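Local coordinates for protein AT5g51720/MIO24_14 (Arabidopsis thaliana, PDB 3S2R) that acts as a homodimeric iron-sulfur transfer protein, holding one [2Fe-2S] cluster per subunit, with roles in plant development, senescence, reactive oxygen balance and iron metabolism, at residues Gly20-Pro23 with Glu24-Lys27; Pro58-Asp61 with Gly62-Lys66; Lys66-Ala70 with Asn71-Val75. The protein carries 1 engineered substitution. All blocks are in the same frame, centred on the assembly; numbering follows the deposited sequence. Where two conformers were deposited one is given.

Contact 1 of 3, residues Gly20-Pro23 with Glu24-Lys27; sequences GINP and EIRK
Between Asn22 and Lys27 the backbone folds into a compact irregular turn, extended at Asn22 (phi/psi -121°/85°) and bent at Pro23, whose ring fixes its own phi. The turn lies in the loop before strand 32-37 of this CDGSH domain, and the carboxamide of Asn22 bridges it from within. Its CG stands anti to the backbone N (chi1 174°), which sends the amide across to the main chain of Ile25. There ND2 donates to Ile25 O at 2.8 Å, in the carbonyl plane and on a lone pair, while OD1 accepts from Ile25 N at 2.9 Å, the donor lying tilted out of the plane of the C=O. Asparagine suits the place because one flat group supplies both a donor and an acceptor, and the two bonds hold that group against rotation. Both Asn22 ND2 and Lys27 NZ also donate to Asn74 OD1 of the second subunit, so this turn belongs to the dimer interface. Lysine, long and flexible, can bend back: the chain of Lys27 folds round at its CB-CG and CG-CD bonds until NZ meets Asn22 O at 2.7 Å, nearly head-on to the carbonyl.

Contact 2 of 3, residues Pro58-Asp61 with Gly62-Lys66; sequences PLCD and GSCVK. Engineered in segment 62-66: Cys64 (natural residue His). With FES (Fe2/s2 (inorganic) cluster), chain D.
With SG of Cys60 turned anti to its own backbone N (chi1 172°) and SG of Cys64 set between N and carbonyl carbon (chi1 40°), the two sulfurs converge on one iron of the cluster. Cys60 SG lies 2.3 Å and Cys64 SG 2.4 Å from FE2, and this shared metal explains why the sulfurs come within 3.8 Å of each other. Cys64 is engineered, so this iron has two thiolate ligands here. Cys49 and Cys51 complete the protein ligands of the cluster.

Between them Gly62 takes a positive phi of 87°, a conformation glycine adopts readily because it has no side chain to crowd the carbonyl of Asp61, and its N-H points back to Cys60 SG at 3.6 Å, a long N-H...S bond that probably spreads charge on the sulfur. Asp61 then closes an Asx turn: its OD1 accepts Ser63 N at 2.9 Å on the anti side and Ser63 OG at 2.6 Å on the syn side, both tilted out of the carboxylate plane, the N-H more so. Aspartate fits because one oxygen can take both donors while OD2 turns to Gly55 N. Serine supplies the hydroxyl as the chain enters helix 63-71. Cys60 in the loop and position 64 opening the helix are cluster-ligand positions of the CDGSH domain, where three cysteines and one histidine bind the cluster in NEET proteins, cysteine here replacing that histidine.

Contact 3 of 3, residues Lys66-Ala70 with Asn71-Val75; sequences KHNKA and NGDNV
Residues 66-70 and 71-75 meet where helix 63-71 ends and the chain doubles back beside its last turn, a local contact of hydrogen bonds on the way to strand 78-81. Asn68 grips the returning chain with its side-chain amide. Its CG lies anti to the carbonyl carbon, which aims the amide at the returning loop: OD1 accepts Val75 N at 3.0 Å, and ND2 donates to Val75 O at 2.8 Å, in the carbonyl plane and on a lone pair. Asparagine can satisfy both backbone groups of one residue with a single flat group.

The helix ends in a glycine C-cap: Gly72 leaves it in the left-handed conformation (phi 55°, psi 46°), which suits a residue without a side chain, and Asp73 N then turns back to Asn68 O at 3.1 Å.

His67 NE2 donates to Asp73 OD2 at 3.0 Å, almost straight (172°) and in the ring plane, entering on the anti lone pair. Histidine suits the place because its ring carries an N-H at the far edge, within reach of the carboxylate. The same oxygen accepts Ile21 N of the second subunit. CB of Asn71 makes an off-centre CH-pi contact with the His67 ring, and its ND2 donates to His67 O at 3.3 Å, supplementing a weak backbone bond.

From the N terminus the contacts follow in series, none enclosing or crossing another. Contact 1 closes a turn in the loop ahead of strand 32-37. After strand 45-48, contact 2 closes the bend that leads from the cluster loop into helix 63-71; contact 3 ends that helix and returns the chain toward strand 78-81. Contacts 2 and 3 share Lys66 and touch at Cys64 CB and Val75 O, 4.0 Å apart, so the start of the helix and the chain returning from its end lie side by side near the cluster. Within one subunit the centres of contacts 1 and 3 are about 17 Å apart, yet contact 1 meets contact 3 of the partner subunit, joining the dimer.

Contact 1 of 3, residues Gly20-Pro23 with Glu24-Lys27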
loop_
_atom_site.group_PDB
_atom_site.type_symbol
_atom_site.label_atom_id
_atom_site.label_comp_id
_atom_site.label_asym_id
_atom_site.label_seq_id
_atom_site.Cartn_x
_atom_site.Cartn_y
_atom_site.Cartn_z
ATOM N N GLY B 20 9.853 0.715 9.596
ATOM C CA GLY B 20 9.017 1.329 8.559
ATOM C C GLY B 20 8.960 0.576 7.246
ATOM O O GLY B 20 9.819 -0.273 6.948
ATOM N N ILE B 21 7.962 0.917 6.442
ATOM C CA ILE B 21 7.849 0.332 5.103
ATOM C C ILE B 21 7.829 1.371 3.978
ATOM O O ILE B 21 7.883 0.985 2.795
ATOM C CB ILE B 21 6.623 -0.546 4.947
ATOM C CG1 ILE B 21 5.334 0.264 5.093
ATOM C CG2 ILE B 21 6.651 -1.698 5.920
ATOM C CD1 ILE B 21 4.022 -0.506 4.692
ATOM N N ASN B 22 7.719 2.657 4.318
ATOM C CA ASN B 22 7.692 3.745 3.359
ATOM C C ASN B 22 8.852 4.712 3.649
ATOM O O ASN B 22 8.644 5.735 4.275
ATOM C CB ASN B 22 6.354 4.495 3.385
ATOM C CG ASN B 22 6.361 5.702 2.519
ATOM O OD1 ASN B 22 6.992 5.711 1.460
ATOM N ND2 ASN B 22 5.624 6.724 2.925
ATOM N N PRO B 23 10.050 4.439 3.125
ATOM C CA PRO B 23 11.146 5.361 3.430
ATOM C C PRO B 23 11.076 6.716 2.732
ATOM O O PRO B 23 11.691 7.647 3.225
ATOM C CB PRO B 23 12.401 4.595 2.970
ATOM C CG PRO B 23 11.901 3.537 2.005
ATOM C CD PRO B 23 10.500 3.198 2.452
ATOM N N GLU B 24 10.377 6.822 1.598
ATOM C CA GLU B 24 10.587 7.949 0.689
ATOM C C GLU B 24 9.334 8.714 0.269
ATOM O O GLU B 24 9.488 9.845 -0.207
ATOM C CB GLU B 24 11.327 7.464 -0.563
ATOM C CG GLU B 24 12.783 7.042 -0.240
ATOM C CD GLU B 24 13.531 6.356 -1.377
ATOM O OE1 GLU B 24 12.864 5.919 -2.335
ATOM O OE2 GLU B 24 14.799 6.301 -1.342
ATOM N N ILE B 25 8.119 8.137 0.361
ATOM C CA ILE B 25 7.003 8.756 -0.312
ATOM C C ILE B 25 6.230 9.703 0.630
ATOM O O ILE B 25 5.695 9.277 1.661
ATOM C CB ILE B 25 6.060 7.666 -0.926
ATOM C CG1 ILE B 25 6.788 6.919 -2.070
ATOM C CG2 ILE B 25 4.779 8.342 -1.396
ATOM C CD1 ILE B 25 5.983 5.821 -2.735
ATOM N N ARG B 26 6.109 10.965 0.237
ATOM C CA ARG B 26 5.221 11.902 0.933
ATOM C C ARG B 26 5.439 11.934 2.452
ATOM O O ARG B 26 4.503 11.852 3.252
ATOM C CB ARG B 26 3.760 11.675 0.526
ATOM C CG ARG B 26 3.549 12.057 -0.961
ATOM C CD ARG B 26 2.351 11.420 -1.618
ATOM N NE ARG B 26 1.113 11.665 -0.896
ATOM C CZ ARG B 26 -0.029 11.006 -1.149
ATOM N NH1 ARG B 26 -0.094 10.116 -2.118
ATOM N NH2 ARG B 26 -1.083 11.240 -0.414
ATOM N N LYS B 27 6.702 12.016 2.843
ATOM C CA LYS B 27 7.061 11.902 4.251
ATOM C C LYS B 27 6.627 13.114 5.085
ATOM O O LYS B 27 6.625 13.076 6.325
ATOM C CB LYS B 27 8.556 11.562 4.409
ATOM C CG LYS B 27 8.984 10.240 3.685
ATOM C CD LYS B 27 8.150 9.031 4.136
ATOM C CE LYS B 27 8.426 8.690 5.585
ATOM N NZ LYS B 27 7.672 7.511 6.076
HETATM O O HOH W 1 9.296 4.786 -0.127
#

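Contact 2 of 3, residues Pro58-Asp61 with Gly62-Lys66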
loop_
_atom_site.group_PDB
_atom_site.type_symbol
_atom_site.label_atom_id
_atom_site.label_comp_id
_atom_site.label_asym_id
_atom_site.label_seq_id
_atom_site.Cartn_x
_atom_site.Cartn_y
_atom_site.Cartn_z
ATOM N N PRO B 58 -0.121 6.923 -6.217
ATOM C CA PRO B 58 -0.659 5.667 -5.700
ATOM C C PRO B 58 -0.898 4.541 -6.708
ATOM O O PRO B 58 -1.397 3.501 -6.318
ATOM C CB PRO B 58 -1.974 6.115 -5.039
ATOM C CG PRO B 58 -2.430 7.242 -5.872
ATOM C CD PRO B 58 -1.144 7.989 -6.178
ATOM N N LEU B 59 -0.554 4.732 -7.975
ATOM C CA LEU B 59 -0.696 3.679 -8.989
ATOM C C LEU B 59 0.484 2.746 -8.943
ATOM O O LEU B 59 1.583 3.144 -8.489
ATOM C CB LEU B 59 -0.788 4.300 -10.372
ATOM C CG LEU B 59 -1.963 5.243 -10.584
ATOM C CD1 LEU B 59 -1.795 5.943 -11.928
ATOM C CD2 LEU B 59 -3.326 4.529 -10.482
ATOM N N CYS B 60 0.268 1.499 -9.367
ATOM C CA CYS B 60 1.334 0.503 -9.508
ATOM C C CYS B 60 2.048 0.661 -10.833
ATOM O O CYS B 60 1.395 0.692 -11.875
ATOM C CB CYS B 60 0.680 -0.881 -9.429
ATOM S SG CYS B 60 1.784 -2.266 -9.801
ATOM N N ASP B 61 3.372 0.773 -10.778
ATOM C CA ASP B 61 4.196 0.868 -12.003
ATOM C C ASP B 61 5.080 -0.347 -12.179
ATOM O O ASP B 61 5.953 -0.319 -13.046
ATOM C CB ASP B 61 5.008 2.184 -12.035
ATOM C CG ASP B 61 6.163 2.204 -11.055
ATOM O OD1 ASP B 61 6.296 1.258 -10.237
ATOM O OD2 ASP B 61 6.936 3.186 -11.155
ATOM N N GLY B 62 4.844 -1.417 -11.403
ATOM C CA GLY B 62 5.676 -2.608 -11.500
ATOM C C GLY B 62 6.925 -2.571 -10.635
ATOM O O GLY B 62 7.714 -3.525 -10.683
ATOM N N SER B 63 7.085 -1.531 -9.799
ATOM C CA SER B 63 8.231 -1.482 -8.897
ATOM C C SER B 63 8.163 -2.578 -7.854
ATOM O O SER B 63 9.207 -2.997 -7.349
ATOM C CB SER B 63 8.380 -0.125 -8.229
ATOM O OG SER B 63 8.648 0.886 -9.194
ATOM N N CYS B 64 6.960 -3.075 -7.555
ATOM C CA CYS B 64 6.758 -4.212 -6.656
ATOM C C CYS B 64 7.609 -5.424 -7.069
ATOM O O CYS B 64 8.188 -6.129 -6.226
ATOM C CB CYS B 64 5.253 -4.580 -6.612
ATOM S SG CYS B 64 4.407 -4.466 -8.268
ATOM N N VAL B 65 7.688 -5.660 -8.384
ATOM C CA VAL B 65 8.485 -6.745 -8.966
ATOM C C VAL B 65 9.952 -6.615 -8.578
ATOM O O VAL B 65 10.593 -7.605 -8.209
ATOM C CB VAL B 65 8.304 -6.822 -10.528
ATOM C CG1 VAL B 65 9.199 -7.904 -11.162
ATOM C CG2 VAL B 65 6.801 -7.012 -10.896
ATOM N N LYS B 66 10.464 -5.392 -8.648
ATOM C CA LYS B 66 11.849 -5.112 -8.319
ATOM C C LYS B 66 12.083 -5.259 -6.812
ATOM O O LYS B 66 13.103 -5.791 -6.370
ATOM C CB LYS B 66 12.203 -3.701 -8.801
ATOM C CG LYS B 66 11.808 -3.430 -10.250
ATOM C CD LYS B 66 12.218 -2.048 -10.688
ATOM C CE LYS B 66 12.090 -1.905 -12.194
ATOM N NZ LYS B 66 12.513 -0.564 -12.645
HETATM FE FE1 FES D . 3.777 -0.958 -5.803
HETATM FE FE2 FES D . 3.167 -2.486 -7.978
HETATM S S1 FES D . 4.489 -0.680 -7.856
HETATM S S2 FES D . 2.336 -2.658 -5.876
#

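Contact 3 of 3, residues Lys66-Ala70 with Asn71-Val75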
loop_
_atom_site.group_PDB
_atom_site.type_symbol
_atom_site.label_atom_id
_atom_site.label_comp_id
_atom_site.label_asym_id
_atom_site.label_seq_id
_atom_site.Cartn_x
_atom_site.Cartn_y
_atom_site.Cartn_z
ATOM N N LYS B 66 10.464 -5.392 -8.648
ATOM C CA LYS B 66 11.849 -5.112 -8.319
ATOM C C LYS B 66 12.083 -5.259 -6.812
ATOM O O LYS B 66 13.103 -5.791 -6.370
ATOM C CB LYS B 66 12.203 -3.701 -8.801
ATOM C CG LYS B 66 11.808 -3.430 -10.250
ATOM C CD LYS B 66 12.218 -2.048 -10.688
ATOM C CE LYS B 66 12.090 -1.905 -12.194
ATOM N NZ LYS B 66 12.513 -0.564 -12.645
ATOM N N HIS B 67 11.112 -4.799 -6.024
ATOM C CA HIS B 67 11.174 -4.917 -4.559
ATOM C C HIS B 67 11.157 -6.365 -4.066
ATOM O O HIS B 67 11.945 -6.738 -3.186
ATOM C CB HIS B 67 10.010 -4.156 -3.900
ATOM C CG HIS B 67 9.812 -4.534 -2.467
ATOM N ND1 HIS B 67 10.592 -4.036 -1.442
ATOM C CD2 HIS B 67 8.996 -5.454 -1.903
ATOM C CE1 HIS B 67 10.243 -4.613 -0.310
ATOM N NE2 HIS B 67 9.273 -5.474 -0.562
ATOM N N ASN B 68 10.247 -7.158 -4.630
ATOM C CA ASN B 68 10.099 -8.548 -4.245
ATOM C C ASN B 68 11.365 -9.377 -4.446
ATOM O O ASN B 68 11.764 -10.157 -3.564
ATOM C CB ASN B 68 8.945 -9.178 -5.013
ATOM C CG ASN B 68 7.622 -8.756 -4.475
ATOM O OD1 ASN B 68 7.528 -8.216 -3.361
ATOM N ND2 ASN B 68 6.581 -9.000 -5.245
ATOM N N LYS B 69 12.008 -9.190 -5.593
ATOM C CA LYS B 69 13.171 -10.002 -5.913
ATOM C C LYS B 69 14.362 -9.615 -5.052
ATOM O O LYS B 69 15.135 -10.479 -4.601
ATOM C CB LYS B 69 13.513 -9.895 -7.395
ATOM C CG LYS B 69 14.431 -11.047 -7.861
ATOM C CD LYS B 69 15.007 -10.774 -9.226
ATOM C CE LYS B 69 15.827 -11.941 -9.686
ATOM N NZ LYS B 69 16.613 -11.536 -10.877
ATOM N N ALA B 70 14.497 -8.316 -4.787
ATOM C CA ALA B 70 15.615 -7.829 -3.969
ATOM C C ALA B 70 15.482 -8.206 -2.493
ATOM O O ALA B 70 16.484 -8.399 -1.819
ATOM C CB ALA B 70 15.742 -6.308 -4.102
ATOM N N ASN B 71 14.239 -8.299 -2.003
ATOM C CA ASN B 71 13.961 -8.416 -0.566
ATOM C C ASN B 71 13.356 -9.726 -0.113
ATOM O O ASN B 71 12.960 -9.854 1.042
ATOM C CB ASN B 71 13.095 -7.235 -0.096
ATOM C CG ASN B 71 13.890 -5.947 -0.015
ATOM O OD1 ASN B 71 14.718 -5.777 0.890
ATOM N ND2 ASN B 71 13.685 -5.051 -0.981
ATOM N N GLY B 72 13.225 -10.674 -1.032
ATOM C CA GLY B 72 12.525 -11.920 -0.738
ATOM C C GLY B 72 11.111 -11.686 -0.209
ATOM O O GLY B 72 10.685 -12.346 0.754
ATOM N N ASP B 73 10.346 -10.785 -0.854
ATOM C CA ASP B 73 8.978 -10.421 -0.456
ATOM C C ASP B 73 8.011 -10.860 -1.543
ATOM O O ASP B 73 8.421 -11.349 -2.587
ATOM C CB ASP B 73 8.895 -8.926 -0.211
ATOM C CG ASP B 73 7.910 -8.560 0.885
ATOM O OD1 ASP B 73 7.159 -9.429 1.369
ATOM O OD2 ASP B 73 7.926 -7.387 1.273
ATOM N N ASN B 74 6.721 -10.652 -1.302
ATOM C CA ASN B 74 5.678 -11.118 -2.214
ATOM C C ASN B 74 4.523 -10.123 -2.330
ATOM O O ASN B 74 3.354 -10.527 -2.507
ATOM C CB ASN B 74 5.159 -12.481 -1.774
ATOM C CG ASN B 74 4.403 -12.409 -0.478
ATOM O OD1 ASN B 74 4.635 -11.497 0.340
ATOM N ND2 ASN B 74 3.449 -13.321 -0.282
ATOM N N VAL B 75 4.810 -8.821 -2.307
ATOM C CA VAL B 75 3.739 -7.828 -2.346
ATOM C C VAL B 75 3.309 -7.584 -3.786
ATOM O O VAL B 75 4.008 -7.913 -4.740
ATOM C CB VAL B 75 4.109 -6.489 -1.669
ATOM C CG1 VAL B 75 4.352 -6.711 -0.171
ATOM C CG2 VAL B 75 5.311 -5.872 -2.329
#